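Local coordinates for putative cell invasion protein with MAC/Perforin domain (Bacteroides thetaiotaomicron VPI-5482, PDB 3KK7), which is of unproven function but belongs to the pore-forming MACPF family and is thought, from its name, to act in cell invasion, at residues L191-S199 / A502-P510; F349-Q357 / Y533-L541. All coordinates share one frame; numbering follows the deposited sequence.

Interaction 1: residues L191-S199 / A502-P510; sequences LFVDALYNS and AYYDDDYIP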
loop_
_atom_site.group_PDB
_atom_site.type_symbol
_atom_site.label_atom_id
_atom_site.label_comp_id
_atom_site.label_asym_id
_atom_site.label_seq_id
_atom_site.Cartn_x
_atom_site.Cartn_y
_atom_site.Cartn_z
ATOM N N LEU A 191 7.153 -14.696 -3.381
ATOM C CA LEU A 191 6.900 -13.873 -4.567
ATOM C C LEU A 191 6.665 -12.415 -4.156
ATOM O O LEU A 191 6.968 -11.492 -4.900
ATOM C CB LEU A 191 5.745 -14.434 -5.407
ATOM C CG LEU A 191 5.941 -15.874 -5.943
ATOM C CD1 LEU A 191 4.759 -16.247 -6.871
ATOM C CD2 LEU A 191 7.309 -16.072 -6.658
ATOM N N PHE A 192 6.144 -12.194 -2.959
ATOM C CA PHE A 192 6.105 -10.835 -2.427
ATOM C C PHE A 192 7.526 -10.292 -2.133
ATOM O O PHE A 192 7.807 -9.125 -2.411
ATOM C CB PHE A 192 5.228 -10.774 -1.184
ATOM C CG PHE A 192 5.249 -9.457 -0.502
ATOM C CD1 PHE A 192 4.551 -8.395 -1.024
ATOM C CD2 PHE A 192 5.975 -9.276 0.669
ATOM C CE1 PHE A 192 4.583 -7.136 -0.375
ATOM C CE2 PHE A 192 5.995 -8.063 1.317
ATOM C CZ PHE A 192 5.307 -6.988 0.798
ATOM N N VAL A 193 8.399 -11.127 -1.566
ATOM C CA VAL A 193 9.804 -10.750 -1.402
ATOM C C VAL A 193 10.400 -10.432 -2.754
ATOM O O VAL A 193 11.103 -9.451 -2.889
ATOM C CB VAL A 193 10.646 -11.831 -0.731
ATOM C CG1 VAL A 193 12.124 -11.426 -0.733
ATOM C CG2 VAL A 193 10.125 -12.082 0.694
ATOM N N ASP A 194 10.084 -11.231 -3.763
ATOM C CA ASP A 194 10.530 -10.936 -5.116
ATOM C C ASP A 194 10.150 -9.530 -5.564
ATOM O O ASP A 194 10.981 -8.818 -6.099
ATOM C CB ASP A 194 9.958 -11.935 -6.123
ATOM C CG ASP A 194 10.437 -11.669 -7.548
ATOM O OD1 ASP A 194 11.587 -12.025 -7.861
ATOM O OD2 ASP A 194 9.667 -11.107 -8.355
ATOM N N ALA A 195 8.894 -9.152 -5.358
ATOM C CA ALA A 195 8.384 -7.862 -5.839
ATOM C C ALA A 195 9.034 -6.740 -5.065
ATOM O O ALA A 195 9.344 -5.688 -5.620
ATOM C CB ALA A 195 6.896 -7.807 -5.727
ATOM N N LEU A 196 9.318 -7.008 -3.797
ATOM C CA LEU A 196 9.938 -6.031 -2.900
ATOM C C LEU A 196 11.324 -5.621 -3.374
ATOM O O LEU A 196 11.654 -4.448 -3.340
ATOM C CB LEU A 196 10.031 -6.612 -1.484
ATOM C CG LEU A 196 10.026 -5.665 -0.279
ATOM C CD1 LEU A 196 8.709 -4.846 -0.220
ATOM C CD2 LEU A 196 10.246 -6.485 1.031
ATOM N N TYR A 197 12.127 -6.588 -3.802
ATOM C CA TYR A 197 13.479 -6.297 -4.258
ATOM C C TYR A 197 13.694 -6.241 -5.767
ATOM O O TYR A 197 14.713 -5.728 -6.192
ATOM C CB TYR A 197 14.489 -7.276 -3.635
ATOM C CG TYR A 197 14.800 -6.908 -2.212
ATOM C CD1 TYR A 197 15.688 -5.884 -1.931
ATOM C CD2 TYR A 197 14.161 -7.535 -1.153
ATOM C CE1 TYR A 197 15.939 -5.499 -0.635
ATOM C CE2 TYR A 197 14.418 -7.166 0.149
ATOM C CZ TYR A 197 15.307 -6.143 0.404
ATOM O OH TYR A 197 15.585 -5.757 1.697
ATOM N N ASN A 198 12.775 -6.743 -6.578
ATOM C CA ASN A 198 13.031 -6.806 -8.020
ATOM C C ASN A 198 12.160 -5.918 -8.885
ATOM O O ASN A 198 12.295 -5.917 -10.097
ATOM C CB ASN A 198 12.976 -8.247 -8.516
ATOM C CG ASN A 198 14.055 -9.105 -7.895
ATOM O OD1 ASN A 198 15.195 -8.670 -7.727
ATOM N ND2 ASN A 198 13.700 -10.324 -7.541
ATOM N N SER A 199 11.287 -5.146 -8.257
ATOM C CA SER A 199 10.484 -4.166 -8.953
ATOM C C SER A 199 10.428 -2.937 -8.038
ATOM O O SER A 199 10.973 -2.958 -6.925
ATOM C CB SER A 199 9.089 -4.735 -9.285
ATOM O OG SER A 199 8.295 -4.937 -8.132
ATOM N N ALA A 502 20.212 -4.135 3.364
ATOM C CA ALA A 502 19.661 -5.459 3.005
ATOM C C ALA A 502 19.458 -5.625 1.486
ATOM O O ALA A 502 19.317 -4.646 0.771
ATOM C CB ALA A 502 18.331 -5.701 3.753
ATOM N N TYR A 503 19.446 -6.865 1.005
ATOM C CA TYR A 503 19.097 -7.157 -0.403
ATOM C C TYR A 503 18.822 -8.648 -0.606
ATOM O O TYR A 503 19.491 -9.484 0.008
ATOM C CB TYR A 503 20.165 -6.656 -1.419
ATOM C CG TYR A 503 21.575 -7.260 -1.331
ATOM C CD1 TYR A 503 22.607 -6.599 -0.675
ATOM C CD2 TYR A 503 21.883 -8.473 -1.956
ATOM C CE1 TYR A 503 23.909 -7.161 -0.609
ATOM C CE2 TYR A 503 23.159 -9.036 -1.894
ATOM C CZ TYR A 503 24.162 -8.379 -1.225
ATOM O OH TYR A 503 25.421 -8.942 -1.173
ATOM N N TYR A 504 17.839 -8.966 -1.455
ATOM C CA TYR A 504 17.580 -10.353 -1.863
ATOM C C TYR A 504 18.810 -10.929 -2.577
ATOM O O TYR A 504 19.528 -10.198 -3.242
ATOM C CB TYR A 504 16.341 -10.447 -2.755
ATOM C CG TYR A 504 16.079 -11.862 -3.212
ATOM C CD1 TYR A 504 15.443 -12.787 -2.380
ATOM C CD2 TYR A 504 16.530 -12.302 -4.466
ATOM C CE1 TYR A 504 15.246 -14.110 -2.798
ATOM C CE2 TYR A 504 16.336 -13.622 -4.890
ATOM C CZ TYR A 504 15.700 -14.510 -4.057
ATOM O OH TYR A 504 15.524 -15.793 -4.499
ATOM N N ASP A 505 19.036 -12.236 -2.422
ATOM C CA ASP A 505 20.270 -12.887 -2.857
ATOM C C ASP A 505 20.316 -13.172 -4.358
ATOM O O ASP A 505 20.122 -14.309 -4.826
ATOM C CB ASP A 505 20.517 -14.180 -2.068
ATOM C CG ASP A 505 21.918 -14.743 -2.280
ATOM O OD1 ASP A 505 22.783 -14.020 -2.809
ATOM O OD2 ASP A 505 22.176 -15.900 -1.891
ATOM N N ASP A 506 20.580 -12.109 -5.097
ATOM C CA ASP A 506 20.834 -12.185 -6.509
ATOM C C ASP A 506 21.919 -11.174 -6.769
ATOM O O ASP A 506 21.718 -9.988 -6.561
ATOM C CB ASP A 506 19.594 -11.857 -7.335
ATOM C CG ASP A 506 19.767 -12.217 -8.822
ATOM O OD1 ASP A 506 20.890 -12.132 -9.377
ATOM O OD2 ASP A 506 18.754 -12.581 -9.445
ATOM N N ASP A 507 23.066 -11.661 -7.226
ATOM C CA ASP A 507 24.220 -10.821 -7.514
ATOM C C ASP A 507 23.894 -9.598 -8.401
ATOM O O ASP A 507 24.566 -8.562 -8.301
ATOM C CB ASP A 507 25.366 -11.675 -8.105
ATOM C CG ASP A 507 26.096 -12.547 -7.038
ATOM O OD1 ASP A 507 25.816 -12.428 -5.831
ATOM O OD2 ASP A 507 26.978 -13.350 -7.409
ATOM N N TYR A 508 22.851 -9.664 -9.220
ATOM C CA TYR A 508 22.525 -8.500 -10.035
ATOM C C TYR A 508 22.350 -7.227 -9.182
ATOM O O TYR A 508 22.640 -6.137 -9.654
ATOM C CB TYR A 508 21.294 -8.745 -10.916
ATOM C CG TYR A 508 19.957 -8.147 -10.426
ATOM C CD1 TYR A 508 19.582 -6.843 -10.744
ATOM C CD2 TYR A 508 19.059 -8.905 -9.688
ATOM C CE1 TYR A 508 18.357 -6.324 -10.316
ATOM C CE2 TYR A 508 17.866 -8.391 -9.273
ATOM C CZ TYR A 508 17.512 -7.104 -9.589
ATOM O OH TYR A 508 16.302 -6.599 -9.148
ATOM N N ILE A 509 21.881 -7.369 -7.938
ATOM C CA ILE A 509 21.681 -6.216 -7.046
ATOM C C ILE A 509 23.003 -5.611 -6.583
ATOM O O ILE A 509 23.264 -4.448 -6.864
ATOM C CB ILE A 509 20.759 -6.537 -5.833
ATOM C CG1 ILE A 509 19.359 -6.936 -6.319
ATOM C CG2 ILE A 509 20.644 -5.318 -4.894
ATOM C CD1 ILE A 509 18.434 -7.455 -5.238
ATOM N N PRO A 510 23.852 -6.378 -5.879
ATOM C CA PRO A 510 25.164 -5.754 -5.552
ATOM C C PRO A 510 25.893 -5.203 -6.785
ATOM O O PRO A 510 26.592 -4.193 -6.689
ATOM C CB PRO A 510 25.972 -6.886 -4.891
ATOM C CG PRO A 510 25.151 -8.156 -5.080
ATOM C CD PRO A 510 23.713 -7.735 -5.317
#
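Tyr-197 lays its ring against the backbone of Tyr-503 and Tyr-504 in a buried helix-on-strand contact, where the C-terminal end of helix 190-198, in the MACPF part, meets strand 499-504 and the start of helix 508-512 in the D3 part. The axes of 191-198 and 502-504 run at 120° to each other. One face of the Tyr-197 ring lies under the peptide joining the two tyrosines, with Tyr-504 N over the ring centre and 3.7 Å from Tyr-197 CG. A flat aromatic suits this place because it can lie along an extended strand, while Tyr-197 CB still meets Tyr-504 CB at 3.8 Å. Tyr-197 OH comes within 3.4 Å of Ala-502 CB, a methyl small enough to sit beside it, and has Glu-352 as its polar partner. One turn back, Val-193 CG1, anti to the backbone N (chi1 174°), reaches Tyr-504 CD1 at 3.9 Å.

The polar link lies beside this packing. Tyr-508 OH donates to Asn-198 OD1 at 2.7 Å, tilted a little from the carbonyl plane, and the amide and ring planes stand 40° apart. Asn-198 ND2 in turn donates to Asp-194 OD1 at 2.7 Å, coming from above the carboxylate plane. With both ends of its amide engaged, Asn-198 has its flip fixed: the buried oxygen faces the phenol and the NH2 the carboxylate.

Interaction 2: residues F349-Q357 / Y533-L541; sequences FILEENFKQ and YQRYKIYGL
With CG of Asn-354 wedged between its backbone N and carbonyl carbon (chi1 50°), the amide comes alongside Gly-540, and chi2 of -35° turns it so that both its ends meet that residue's backbone. Asn-354 OD1 accepts from Gly-540 N at 3.0 Å and Asn-354 ND2 donates to Gly-540 O at 2.7 Å, each bond lying in the carbonyl plane of its acceptor, on a lone pair. Asparagine suits the place because the acceptor and donor on one edge of its amide match the N-H and C=O of a single strand residue; an aspartate here would probably leave Gly-540 O without its donor and set two oxygens against each other. ND2 also bonds to Asp-406. Glycine suits the strand here, since the Phe-355 ring, its CZ 3.6 Å from Gly-540 CA, takes up the space toward which a CB would point.

At the start of helix 353-363, Glu-353 N donates to Ile-538 O at 2.8 Å, the N lying almost in line with the C=O, though the bond is bent at the hydrogen. A water accepts from Ile-538 N and donates to Glu-353 OE1, bridging the same two residues. Leucine and isoleucine close the apolar side: Leu-351 CB meets Ile-538 CD1 at 4.0 Å, and Leu-351 CD2 reaches Tyr-533 CD2 at 3.8 Å. The arrangement is a helix N-terminus docked on an edge strand, here 537-540 of the four-stranded D3 sheet.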
loop_
_atom_site.group_PDB
_atom_site.type_symbol
_atom_site.label_atom_id
_atom_site.label_comp_id
_atom_site.label_asym_id
_atom_site.label_seq_id
_atom_site.Cartn_x
_atom_site.Cartn_y
_atom_site.Cartn_z
ATOM N N PHE A 349 4.320 -4.779 7.056
ATOM C CA PHE A 349 4.814 -6.141 6.820
ATOM C C PHE A 349 6.236 -6.261 6.291
ATOM O O PHE A 349 6.641 -7.337 5.876
ATOM C CB PHE A 349 3.823 -6.876 5.910
ATOM C CG PHE A 349 2.530 -7.118 6.591
ATOM C CD1 PHE A 349 1.617 -6.104 6.721
ATOM C CD2 PHE A 349 2.274 -8.327 7.198
ATOM C CE1 PHE A 349 0.466 -6.305 7.405
ATOM C CE2 PHE A 349 1.112 -8.525 7.902
ATOM C CZ PHE A 349 0.208 -7.524 8.006
ATOM N N ILE A 350 6.993 -5.166 6.333
ATOM C CA ILE A 350 8.374 -5.137 5.846
ATOM C C ILE A 350 9.256 -4.435 6.851
ATOM O O ILE A 350 8.783 -3.606 7.625
ATOM C CB ILE A 350 8.483 -4.489 4.438
ATOM C CG1 ILE A 350 7.892 -3.089 4.407
ATOM C CG2 ILE A 350 7.754 -5.317 3.400
ATOM C CD1 ILE A 350 7.949 -2.480 3.045
ATOM N N LEU A 351 10.532 -4.801 6.860
ATOM C CA LEU A 351 11.480 -4.278 7.841
ATOM C C LEU A 351 12.218 -3.026 7.384
ATOM O O LEU A 351 12.691 -2.243 8.221
ATOM C CB LEU A 351 12.537 -5.336 8.149
ATOM C CG LEU A 351 12.072 -6.628 8.755
ATOM C CD1 LEU A 351 13.256 -7.541 8.837
ATOM C CD2 LEU A 351 11.497 -6.333 10.124
ATOM N N GLU A 352 12.325 -2.855 6.070
ATOM C CA GLU A 352 13.176 -1.849 5.461
ATOM C C GLU A 352 12.586 -0.444 5.600
ATOM O O GLU A 352 11.569 -0.110 4.976
ATOM C CB GLU A 352 13.389 -2.176 3.961
ATOM C CG GLU A 352 14.079 -3.528 3.669
ATOM C CD GLU A 352 13.164 -4.768 3.713
ATOM O OE1 GLU A 352 11.929 -4.667 3.923
ATOM O OE2 GLU A 352 13.703 -5.877 3.541
ATOM N N GLU A 353 13.264 0.387 6.380
ATOM C CA GLU A 353 12.890 1.806 6.572
ATOM C C GLU A 353 12.520 2.541 5.283
ATOM O O GLU A 353 11.503 3.222 5.211
ATOM C CB GLU A 353 14.073 2.550 7.212
ATOM C CG GLU A 353 13.698 3.482 8.364
ATOM C CD GLU A 353 12.927 2.759 9.461
ATOM O OE1 GLU A 353 13.458 1.766 10.046
ATOM O OE2 GLU A 353 11.768 3.190 9.695
ATOM N N ASN A 354 13.377 2.423 4.271
ATOM C CA ASN A 354 13.179 3.135 3.012
ATOM C C ASN A 354 12.013 2.613 2.199
ATOM O O ASN A 354 11.346 3.401 1.522
ATOM C CB ASN A 354 14.444 3.180 2.141
ATOM C CG ASN A 354 15.094 1.814 1.959
ATOM O OD1 ASN A 354 15.082 0.973 2.868
ATOM N ND2 ASN A 354 15.709 1.612 0.805
ATOM N N PHE A 355 11.744 1.307 2.270
ATOM C CA PHE A 355 10.583 0.768 1.554
ATOM C C PHE A 355 9.302 1.174 2.264
ATOM O O PHE A 355 8.292 1.496 1.635
ATOM C CB PHE A 355 10.637 -0.740 1.413
ATOM C CG PHE A 355 11.848 -1.256 0.667
ATOM C CD1 PHE A 355 12.699 -0.404 -0.034
ATOM C CD2 PHE A 355 12.098 -2.626 0.634
ATOM C CE1 PHE A 355 13.775 -0.904 -0.719
ATOM C CE2 PHE A 355 13.190 -3.139 -0.055
ATOM C CZ PHE A 355 14.028 -2.290 -0.728
ATOM N N LYS A 356 9.356 1.171 3.583
ATOM C CA LYS A 356 8.226 1.571 4.386
ATOM C C LYS A 356 7.813 2.978 4.002
ATOM O O LYS A 356 6.675 3.218 3.623
ATOM C CB LYS A 356 8.584 1.478 5.880
ATOM C CG LYS A 356 8.612 0.026 6.427
ATOM C CD LYS A 356 9.273 -0.058 7.790
ATOM C CE LYS A 356 8.348 0.281 8.935
ATOM N NZ LYS A 356 7.473 -0.889 9.242
ATOM N N GLN A 357 8.770 3.888 4.069
ATOM C CA GLN A 357 8.538 5.283 3.744
ATOM C C GLN A 357 8.058 5.476 2.300
ATOM O O GLN A 357 7.119 6.226 2.044
ATOM C CB GLN A 357 9.828 6.064 3.999
ATOM C CG GLN A 357 9.722 7.604 3.954
ATOM C CD GLN A 357 8.635 8.122 4.862
ATOM O OE1 GLN A 357 8.347 7.516 5.905
ATOM N NE2 GLN A 357 8.003 9.241 4.472
ATOM N N TYR A 533 16.180 -6.166 13.800
ATOM C CA TYR A 533 15.151 -5.143 13.685
ATOM C C TYR A 533 14.880 -4.382 14.978
ATOM O O TYR A 533 14.249 -3.328 14.952
ATOM C CB TYR A 533 13.849 -5.697 13.071
ATOM C CG TYR A 533 13.153 -6.853 13.777
ATOM C CD1 TYR A 533 12.593 -6.700 15.047
ATOM C CD2 TYR A 533 12.962 -8.074 13.132
ATOM C CE1 TYR A 533 11.895 -7.739 15.675
ATOM C CE2 TYR A 533 12.280 -9.128 13.763
ATOM C CZ TYR A 533 11.752 -8.950 15.037
ATOM O OH TYR A 533 11.095 -9.981 15.671
ATOM N N GLN A 534 15.309 -4.903 16.114
ATOM C CA GLN A 534 15.101 -4.155 17.359
ATOM C C GLN A 534 16.188 -3.113 17.580
ATOM O O GLN A 534 15.937 -2.096 18.235
ATOM C CB GLN A 534 15.001 -5.071 18.579
ATOM C CG GLN A 534 13.729 -5.853 18.588
ATOM C CD GLN A 534 13.503 -6.608 19.846
ATOM O OE1 GLN A 534 14.406 -6.801 20.674
ATOM N NE2 GLN A 534 12.279 -7.042 20.020
ATOM N N ARG A 535 17.383 -3.371 17.041
ATOM C CA ARG A 535 18.546 -2.555 17.346
ATOM C C ARG A 535 19.186 -1.913 16.134
ATOM O O ARG A 535 20.052 -1.071 16.303
ATOM C CB ARG A 535 19.582 -3.387 18.121
ATOM C CG ARG A 535 19.106 -3.861 19.546
ATOM C CD ARG A 535 20.186 -4.680 20.311
ATOM N NE ARG A 535 21.507 -4.049 20.172
ATOM C CZ ARG A 535 22.687 -4.647 20.365
ATOM N NH1 ARG A 535 22.762 -5.916 20.773
ATOM N NH2 ARG A 535 23.809 -3.953 20.162
ATOM N N TYR A 536 18.769 -2.276 14.922
ATOM C CA TYR A 536 19.345 -1.670 13.717
ATOM C C TYR A 536 18.300 -0.911 12.886
ATOM O O TYR A 536 17.097 -1.121 13.036
ATOM C CB TYR A 536 20.058 -2.729 12.860
ATOM C CG TYR A 536 21.295 -3.306 13.514
ATOM C CD1 TYR A 536 21.190 -4.241 14.530
ATOM C CD2 TYR A 536 22.569 -2.924 13.112
ATOM C CE1 TYR A 536 22.318 -4.778 15.144
ATOM C CE2 TYR A 536 23.725 -3.464 13.717
ATOM C CZ TYR A 536 23.593 -4.390 14.744
ATOM O OH TYR A 536 24.703 -4.931 15.370
ATOM N N LYS A 537 18.785 0.018 12.070
ATOM C CA LYS A 537 18.013 0.620 11.003
ATOM C C LYS A 537 18.360 -0.188 9.758
ATOM O O LYS A 537 19.523 -0.403 9.455
ATOM C CB LYS A 537 18.404 2.082 10.799
ATOM C CG LYS A 537 17.995 3.055 11.941
ATOM C CD LYS A 537 16.475 3.303 11.991
ATOM C CE LYS A 537 16.106 4.204 13.171
ATOM N NZ LYS A 537 14.688 4.680 13.095
ATOM N N ILE A 538 17.349 -0.669 9.063
ATOM C CA ILE A 538 17.548 -1.507 7.902
ATOM C C ILE A 538 17.100 -0.778 6.620
ATOM O O ILE A 538 15.965 -0.292 6.525
ATOM C CB ILE A 538 16.769 -2.838 8.028
ATOM C CG1 ILE A 538 17.140 -3.584 9.320
ATOM C CG2 ILE A 538 17.064 -3.721 6.829
ATOM C CD1 ILE A 538 16.188 -4.664 9.618
ATOM N N TYR A 539 18.002 -0.714 5.650
ATOM C CA TYR A 539 17.728 -0.106 4.367
ATOM C C TYR A 539 17.942 -1.137 3.276
ATOM O O TYR A 539 19.001 -1.784 3.222
ATOM C CB TYR A 539 18.645 1.081 4.147
ATOM C CG TYR A 539 18.509 2.092 5.237
ATOM C CD1 TYR A 539 17.536 3.065 5.181
ATOM C CD2 TYR A 539 19.336 2.065 6.343
ATOM C CE1 TYR A 539 17.400 3.988 6.195
ATOM C CE2 TYR A 539 19.208 2.978 7.344
ATOM C CZ TYR A 539 18.238 3.930 7.266
ATOM O OH TYR A 539 18.114 4.847 8.266
ATOM N N GLY A 540 16.913 -1.307 2.440
ATOM C CA GLY A 540 16.953 -2.197 1.292
ATOM C C GLY A 540 17.604 -1.480 0.105
ATOM O O GLY A 540 17.217 -0.372 -0.251
ATOM N N LEU A 541 18.614 -2.119 -0.484
ATOM C CA LEU A 541 19.256 -1.640 -1.681
ATOM C C LEU A 541 18.457 -2.158 -2.899
ATOM O O LEU A 541 17.641 -3.100 -2.777
ATOM C CB LEU A 541 20.708 -2.124 -1.707
ATOM C CG LEU A 541 21.575 -1.713 -0.511
ATOM C CD1 LEU A 541 23.015 -2.099 -0.757
ATOM C CD2 LEU A 541 21.487 -0.210 -0.203
ATOM O OXT LEU A 541 18.599 -1.645 -4.029
HETATM O O HOH W 1 14.922 -0.479 9.945
#

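In the fold
Interactions 1 and 2 both join the MACPF part to the D3 part, and their centres are about 14 Å apart. On the D3 side they use neighbouring parallel strands of one sheet, 499-504 and 537-540, linked by a probable hydrogen bond from Ala-502 N to Tyr-539 O of 2.6 Å. On the MACPF side, the bond that Tyr-197 OH makes to Glu-352 OE2, 2.6 Å, ties the two contacts together, and the Tyr-197 and Phe-355 rings meet edge-to-face. The C-terminus bears on both contacts, with Leu-541 O 3.5 Å from Tyr-197 CD1. Arg-403 serves both: it pairs with the terminal carboxylate and donates to Tyr-197 O. The two contacts thus touch and belong to the same MACPF–D3 junction.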